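Local coordinates for hypothetical UPF0204 protein AF0625 (Archaeoglobus fulgidus, PDB 1YQE) that probably hydrolyses D-aminoacyl-tRNA, and glycyl-tRNA(Ala), to free tRNA and amino acid as a zinc-dependent deacylase, at residues A[56-62]-A[144-150]; A[114-119]-A[185-190]; A[92-96]-A[108-112]. One frame throughout, in Å; residues are numbered along the deposited sequence.

Contact 1. Residues A[56-62]-A[144-150]; sequences IYADHID and GPSEISK
A buried, largely polar loop-to-loop contact joins 56-62, which leads from a 3-10 turn into helix 61-65, to the irregular segment 144-150 that precedes strand 152-159. It illustrates how aspartates can hold a loop by its backbone amides. Ile56 lies opposite Gly144 (CA-CA 4.3 Å) and Asp59 opposite Glu147 (4.8 Å). At the first pair the backbones meet closely, Gly144 CA lying 3.2 Å from Ile56 O, just before the cis peptide that introduces Pro145. Ala58 to Ile61 form a type II turn with His60 at positive phi (65°). Asp59 (chi1 -84°) directs OD2 at Glu147 N (3.0 Å) and, weakly, at Ser146 N (2.9 Å), while His60 N donates to Glu147 O (2.8 Å). The His60 ring (chi1 m) presents a face to Glu147 CB, a CH-pi contact 3.7 Å from its centroid. Asp62, chi1 p, accepts at OD1 from Ser149 N (2.8 Å) and Lys150 N (3.2 Å), and its OD2 shares a water with His60 ND1. Glu147 centres an inverse gamma turn. With His60 at the N-cap position, the start of helix 61-65 is docked beside the pyrophosphate pocket, to which Ile56 belongs.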
# COMPACT_ATOMS: atom_id res chain seq x y z
N ILE A 56 4.38 11.47 -4.11
CA ILE A 56 4.92 11.54 -2.75
C ILE A 56 4.71 12.89 -2.07
O ILE A 56 4.79 12.99 -0.85
CB ILE A 56 6.43 11.19 -2.71
CG1 ILE A 56 7.21 12.10 -3.67
CG2 ILE A 56 6.63 9.72 -3.04
CD1 ILE A 56 8.72 11.91 -3.58
N TYR A 57 4.44 13.93 -2.85
CA TYR A 57 4.20 15.25 -2.29
C TYR A 57 2.72 15.61 -2.39
O TYR A 57 2.31 16.73 -2.05
CB TYR A 57 5.02 16.32 -3.03
CG TYR A 57 6.51 16.14 -2.91
CD1 TYR A 57 7.26 15.64 -3.98
CD2 TYR A 57 7.18 16.46 -1.73
CE1 TYR A 57 8.64 15.47 -3.87
CE2 TYR A 57 8.56 16.29 -1.61
CZ TYR A 57 9.28 15.79 -2.69
OH TYR A 57 10.65 15.62 -2.58
N ALA A 58 1.91 14.66 -2.83
CA ALA A 58 0.47 14.88 -2.99
C ALA A 58 -0.36 14.89 -1.71
O ALA A 58 -1.46 14.34 -1.69
CB ALA A 58 -0.10 13.85 -3.97
N ASP A 59 0.15 15.51 -0.65
CA ASP A 59 -0.60 15.60 0.61
C ASP A 59 -1.97 16.23 0.34
O ASP A 59 -2.08 17.19 -0.43
CB ASP A 59 0.16 16.46 1.63
CG ASP A 59 1.22 15.67 2.40
OD1 ASP A 59 2.11 16.31 3.00
OD2 ASP A 59 1.16 14.43 2.42
N HIS A 60 -3.01 15.69 0.98
CA HIS A 60 -4.38 16.20 0.84
C HIS A 60 -4.99 16.06 -0.55
O HIS A 60 -6.03 16.66 -0.83
CB HIS A 60 -4.44 17.68 1.27
CG HIS A 60 -4.06 17.91 2.70
ND1 HIS A 60 -4.80 17.40 3.75
CD2 HIS A 60 -3.01 18.55 3.25
CE1 HIS A 60 -4.22 17.73 4.89
NE2 HIS A 60 -3.13 18.43 4.61
N ILE A 61 -4.37 15.26 -1.41
CA ILE A 61 -4.92 15.11 -2.75
C ILE A 61 -6.28 14.42 -2.74
O ILE A 61 -7.08 14.60 -3.66
CB ILE A 61 -3.95 14.33 -3.67
CG1 ILE A 61 -4.39 14.51 -5.13
CG2 ILE A 61 -3.92 12.86 -3.28
CD1 ILE A 61 -3.44 13.90 -6.13
N ASP A 62 -6.56 13.64 -1.70
CA ASP A 62 -7.85 12.96 -1.60
C ASP A 62 -8.96 13.99 -1.39
O ASP A 62 -10.05 13.86 -1.96
CB ASP A 62 -7.87 11.94 -0.46
CG ASP A 62 -7.43 12.52 0.87
OD1 ASP A 62 -7.84 11.97 1.92
OD2 ASP A 62 -6.68 13.52 0.87
N GLY A 144 6.15 10.14 1.56
CA GLY A 144 4.85 10.78 1.50
C GLY A 144 4.01 10.10 0.43
O GLY A 144 4.49 9.20 -0.25
N PRO A 145 2.74 10.50 0.27
CA PRO A 145 2.08 11.55 1.05
C PRO A 145 1.58 11.00 2.39
O PRO A 145 1.09 9.87 2.47
CB PRO A 145 0.95 11.99 0.12
CG PRO A 145 0.54 10.66 -0.51
CD PRO A 145 1.87 10.01 -0.82
N SER A 146 1.71 11.79 3.45
CA SER A 146 1.26 11.34 4.76
C SER A 146 -0.14 11.84 5.08
O SER A 146 -0.87 11.22 5.86
CB SER A 146 2.22 11.81 5.84
OG SER A 146 2.28 13.23 5.86
N GLU A 147 -0.52 12.96 4.47
CA GLU A 147 -1.82 13.55 4.73
C GLU A 147 -2.93 13.04 3.82
O GLU A 147 -3.45 13.78 2.99
CB GLU A 147 -1.72 15.07 4.65
CG GLU A 147 -0.51 15.64 5.40
CD GLU A 147 -0.42 15.15 6.84
OE1 GLU A 147 -1.33 15.46 7.64
OE2 GLU A 147 0.56 14.46 7.18
N ILE A 148 -3.29 11.77 3.98
CA ILE A 148 -4.35 11.15 3.20
C ILE A 148 -5.29 10.49 4.21
O ILE A 148 -4.86 9.64 5.00
CB ILE A 148 -3.80 10.06 2.25
CG1 ILE A 148 -2.77 10.67 1.29
CG2 ILE A 148 -4.95 9.42 1.47
CD1 ILE A 148 -3.32 11.73 0.33
N SER A 149 -6.56 10.90 4.20
CA SER A 149 -7.55 10.37 5.13
C SER A 149 -8.33 9.20 4.55
O SER A 149 -8.84 8.36 5.29
CB SER A 149 -8.54 11.47 5.53
OG SER A 149 -7.90 12.45 6.32
N LYS A 150 -8.47 9.17 3.24
CA LYS A 150 -9.18 8.07 2.59
C LYS A 150 -8.26 6.86 2.62
O LYS A 150 -7.04 7.01 2.54
CB LYS A 150 -9.51 8.43 1.14
CG LYS A 150 -10.75 9.30 0.96
CD LYS A 150 -12.02 8.50 1.15
CE LYS A 150 -13.25 9.40 1.15
NZ LYS A 150 -13.34 10.19 -0.10
O HOH W 1 -6.63 14.71 3.58

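Contact 2. Residues A[114-119]-A[185-190]; sequences PQTMKN and KMDWNV
Lys118 lays its aliphatic chain over the indole of Trp188, its CG 3.4 Å from the centroid of the five-membered ring and only 3° off the ring normal, a textbook CH-pi contact. The rotamer (chi1 t, chi2 p) carries the chain across the face; Lys118 NZ is 5.3 Å from the centroid of the Trp188 six-membered ring, at most a weak cation-pi attraction, and is bound instead by the carbonyls of Met207, Thr210 and Phe212. The segment 114-119 is the first part of helix 114-125; the other segment, 185-190, is a loop running into strand 189-194, with Gln115 nearest Met186 (CA-CA 5.3 Å) and Pro114 nearest Val190 (6.7 Å). Gln115, m at chi1 and chi2, offers its amide to Trp188 as a neighbouring backbone would: OE1 accepts from Trp188 N (2.9 Å) and NE2 donates to Trp188 O (3.2 Å). One turn on, Asn119 (chi1 m) repeats the two-way use of an amide, OD1 taking Trp188 NE1 (3.1 Å) in the indole plane and ND2 giving to Lys185 O (2.9 Å). Pro114 CB meets Val190 CG1 at 3.8 Å. Because Met117 packs on strand 152-159 of the mixed sheet while Gln115 and Pro114 meet the entry to strand 189-194, the arrangement is that of a helix wedged between two sheets, docked by side-chain amides onto the loop that leads into a strand of the parallel sheet.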
# COMPACT_ATOMS: atom_id res chain seq x y z
N PRO A 114 -5.97 -2.08 4.04
CA PRO A 114 -5.56 -3.47 4.28
C PRO A 114 -6.26 -4.56 3.48
O PRO A 114 -5.61 -5.49 2.99
CB PRO A 114 -5.78 -3.65 5.79
CG PRO A 114 -5.58 -2.26 6.32
CD PRO A 114 -6.33 -1.43 5.32
N GLN A 115 -7.58 -4.46 3.35
CA GLN A 115 -8.32 -5.48 2.61
C GLN A 115 -7.98 -5.48 1.12
O GLN A 115 -7.66 -6.54 0.56
CB GLN A 115 -9.83 -5.27 2.79
CG GLN A 115 -10.29 -5.29 4.25
CD GLN A 115 -9.89 -6.55 4.99
OE1 GLN A 115 -9.97 -7.66 4.46
NE2 GLN A 115 -9.47 -6.40 6.25
N THR A 116 -8.03 -4.31 0.50
CA THR A 116 -7.74 -4.20 -0.92
C THR A 116 -6.29 -4.55 -1.21
O THR A 116 -5.99 -5.21 -2.21
CB THR A 116 -8.05 -2.79 -1.44
OG1 THR A 116 -9.45 -2.53 -1.26
CG2 THR A 116 -7.72 -2.68 -2.92
N MET A 117 -5.38 -4.11 -0.34
CA MET A 117 -3.98 -4.44 -0.53
C MET A 117 -3.85 -5.97 -0.59
O MET A 117 -3.14 -6.51 -1.44
CB MET A 117 -3.15 -3.91 0.63
CG MET A 117 -3.10 -2.40 0.71
SD MET A 117 -2.52 -1.88 2.33
CE MET A 117 -0.78 -2.39 2.24
N LYS A 118 -4.55 -6.66 0.32
CA LYS A 118 -4.50 -8.12 0.38
C LYS A 118 -5.07 -8.76 -0.88
O LYS A 118 -4.46 -9.66 -1.46
CB LYS A 118 -5.28 -8.63 1.60
CG LYS A 118 -5.29 -10.16 1.76
CD LYS A 118 -3.90 -10.72 2.10
CE LYS A 118 -3.97 -12.20 2.48
NZ LYS A 118 -2.66 -12.74 2.94
N ASN A 119 -6.25 -8.32 -1.30
CA ASN A 119 -6.88 -8.88 -2.48
C ASN A 119 -6.03 -8.64 -3.72
O ASN A 119 -5.98 -9.46 -4.63
CB ASN A 119 -8.29 -8.31 -2.64
CG ASN A 119 -9.23 -8.80 -1.55
OD1 ASN A 119 -9.17 -9.97 -1.17
ND2 ASN A 119 -10.09 -7.93 -1.04
N LYS A 185 -14.22 -10.34 -0.52
CA LYS A 185 -13.70 -10.70 0.80
C LYS A 185 -12.99 -9.51 1.43
O LYS A 185 -11.95 -9.04 0.93
CB LYS A 185 -12.75 -11.90 0.68
CG LYS A 185 -12.26 -12.45 2.02
CD LYS A 185 -11.63 -13.82 1.84
CE LYS A 185 -11.04 -14.35 3.15
NZ LYS A 185 -12.06 -14.47 4.23
N MET A 186 -13.55 -9.02 2.53
CA MET A 186 -13.03 -7.85 3.24
C MET A 186 -12.85 -8.16 4.73
O MET A 186 -12.88 -7.24 5.55
CB MET A 186 -14.01 -6.68 3.12
CG MET A 186 -14.47 -6.34 1.72
SD MET A 186 -13.28 -5.33 0.86
CE MET A 186 -13.52 -3.77 1.71
N ASP A 187 -12.67 -9.42 5.08
CA ASP A 187 -12.52 -9.79 6.48
C ASP A 187 -11.20 -10.46 6.82
O ASP A 187 -11.12 -11.31 7.70
CB ASP A 187 -13.70 -10.67 6.91
CG ASP A 187 -13.69 -12.02 6.22
OD1 ASP A 187 -13.15 -12.10 5.10
OD2 ASP A 187 -14.23 -12.99 6.79
N TRP A 188 -10.14 -10.08 6.11
CA TRP A 188 -8.82 -10.62 6.38
C TRP A 188 -8.39 -10.04 7.73
O TRP A 188 -8.79 -8.93 8.08
CB TRP A 188 -7.82 -10.18 5.31
CG TRP A 188 -8.14 -10.66 3.93
CD1 TRP A 188 -8.63 -9.92 2.89
CD2 TRP A 188 -7.98 -11.99 3.43
NE1 TRP A 188 -8.78 -10.71 1.78
CE2 TRP A 188 -8.38 -11.98 2.08
CE3 TRP A 188 -7.52 -13.19 4.00
CZ2 TRP A 188 -8.35 -13.13 1.29
CZ3 TRP A 188 -7.49 -14.33 3.21
CH2 TRP A 188 -7.90 -14.30 1.87
N ASN A 189 -7.61 -10.81 8.48
CA ASN A 189 -7.11 -10.35 9.78
C ASN A 189 -6.13 -9.22 9.48
O ASN A 189 -5.27 -9.35 8.60
CB ASN A 189 -6.40 -11.51 10.49
CG ASN A 189 -7.35 -12.65 10.82
OD1 ASN A 189 -8.33 -12.46 11.54
ND2 ASN A 189 -7.07 -13.84 10.30
N VAL A 190 -6.25 -8.11 10.20
CA VAL A 190 -5.41 -6.94 9.97
C VAL A 190 -4.37 -6.71 11.06
O VAL A 190 -4.69 -6.71 12.25
CB VAL A 190 -6.26 -5.66 9.83
CG1 VAL A 190 -5.37 -4.48 9.44
CG2 VAL A 190 -7.36 -5.86 8.81

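Contact 3. Residues A[92-96]-A[108-112]; sequences HVSGN and SLAKP
Backbone hydrogen bonding defines this pairing, in which 92-96, leaving strand 88-92, runs back against 108-112 with end-to-end directions 171° apart. A single antiparallel bridge joins Gly95 to Leu109 (CA-CA 4.0 Å). The two are a non-hydrogen-bonded pair, flanked by Asn96 N donating to Ser108 O at 2.8 Å and Ala110 N donating to Ser94 O at 3.2 Å. The general lesson is that two extended segments can pair like a hairpin without forming a lasting ladder: the register slips afterwards, so that Val93 comes nearest Pro112 (CA-CA 5.9 Å).

Steric fit governs the bridge itself. Gly95 is extended at phi 153° and psi 155°, where a CB would collide with the carbonyl of Ser94 and with CD2 of Leu109. Its CA instead approaches Ser108 O to 3.3 Å and Leu109 CD2 to 4.0 Å, the latter with Leu109 in the m, t rotamer.

Side-chain packing lies toward the other end. Val93, chi1 t, sets CG2 3.7 Å from Pro112 CB and CG1 4.3 Å from Ala110 CB, and Ser94 OG packs 3.5 Å from Ala110 CB.

The polar side-chain ends are bound by neighbouring loops. Ser94 OG bonds to Pro145 O, Ser108 OG to Glu147, and Asn96 ND2 to the carbonyls of Gly103 and Lys105 in the connecting loop. Leu109 reaches helix 228-238 and Phe218 of strand 212-218, Val93 and Pro112 touch His216 of that strand, and Val93 also meets Ala153 of strand 152-159, so the paired segments lie between the mixed sheet and the parallel-sheet half of the chain.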
# COMPACT_ATOMS: atom_id res chain seq x y z
N HIS A 92 2.77 -0.85 -0.57
CA HIS A 92 3.09 -0.19 0.69
C HIS A 92 2.14 0.98 0.89
O HIS A 92 1.49 1.44 -0.05
CB HIS A 92 4.53 0.34 0.70
CG HIS A 92 4.70 1.67 0.02
ND1 HIS A 92 4.91 1.79 -1.34
CD2 HIS A 92 4.72 2.93 0.52
CE1 HIS A 92 5.05 3.07 -1.65
NE2 HIS A 92 4.94 3.78 -0.54
N VAL A 93 2.05 1.43 2.14
CA VAL A 93 1.21 2.57 2.47
C VAL A 93 2.17 3.68 2.85
O VAL A 93 3.18 3.44 3.52
CB VAL A 93 0.27 2.24 3.64
CG1 VAL A 93 -0.53 3.48 4.04
CG2 VAL A 93 -0.69 1.13 3.24
N SER A 94 1.88 4.90 2.42
CA SER A 94 2.74 6.04 2.71
C SER A 94 2.61 6.49 4.17
O SER A 94 1.62 6.21 4.84
CB SER A 94 2.42 7.19 1.75
OG SER A 94 1.03 7.43 1.67
N GLY A 95 3.65 7.17 4.65
CA GLY A 95 3.67 7.65 6.02
C GLY A 95 5.11 7.78 6.50
O GLY A 95 6.00 7.10 5.98
N ASN A 96 5.34 8.65 7.47
CA ASN A 96 6.69 8.88 7.99
C ASN A 96 6.78 8.66 9.49
O ASN A 96 5.83 8.88 10.22
CB ASN A 96 7.14 10.32 7.74
CG ASN A 96 7.17 10.68 6.28
OD1 ASN A 96 7.86 10.04 5.50
ND2 ASN A 96 6.43 11.72 5.91
N SER A 108 3.59 11.23 10.76
CA SER A 108 2.24 11.30 10.21
C SER A 108 2.06 10.09 9.29
O SER A 108 2.95 9.76 8.51
CB SER A 108 2.05 12.60 9.43
OG SER A 108 0.70 12.78 9.06
N LEU A 109 0.91 9.44 9.39
CA LEU A 109 0.64 8.25 8.60
C LEU A 109 -0.62 8.39 7.74
O LEU A 109 -1.60 8.99 8.16
CB LEU A 109 0.46 7.05 9.53
CG LEU A 109 1.61 6.67 10.47
CD1 LEU A 109 1.14 5.63 11.49
CD2 LEU A 109 2.79 6.15 9.65
N ALA A 110 -0.58 7.82 6.54
CA ALA A 110 -1.74 7.85 5.66
C ALA A 110 -2.65 6.70 6.06
O ALA A 110 -2.20 5.69 6.61
CB ALA A 110 -1.30 7.70 4.20
N LYS A 111 -3.94 6.85 5.81
CA LYS A 111 -4.91 5.81 6.13
C LYS A 111 -4.68 4.62 5.18
O LYS A 111 -4.75 4.77 3.97
CB LYS A 111 -6.33 6.36 5.95
CG LYS A 111 -7.47 5.35 6.15
CD LYS A 111 -7.68 5.00 7.61
CE LYS A 111 -9.01 4.29 7.80
NZ LYS A 111 -9.26 3.93 9.22
N PRO A 112 -4.39 3.43 5.72
CA PRO A 112 -4.17 2.27 4.85
C PRO A 112 -5.47 1.64 4.34
O PRO A 112 -6.56 2.02 4.78
CB PRO A 112 -3.39 1.30 5.74
CG PRO A 112 -3.93 1.60 7.10
CD PRO A 112 -4.03 3.12 7.12

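Overall arrangement
The three contacts show chemistry following place. Contacts 1 and 3 are buried and adjoin, their centres about 9 Å apart, and contact 3 is nested within the chain loop that contact 1 closes; Pro145 O meets Ser94 OG at 2.6 Å and Glu147 OE2 meets Ser108 OG at 2.5 Å, so the loop 144-150 is held from both 56-62 and the paired segments. Contact 1 relies chiefly on aspartate carboxylates taking main-chain amides, contact 3 on main-chain bonds. Contact 2, partly buried, uses side-chain amides and an indole; its centre is about 21 Å from that of contact 1 and about 17 Å from that of contact 3, which it touches through Met117 SD and Val93 CG2 (3.6 Å).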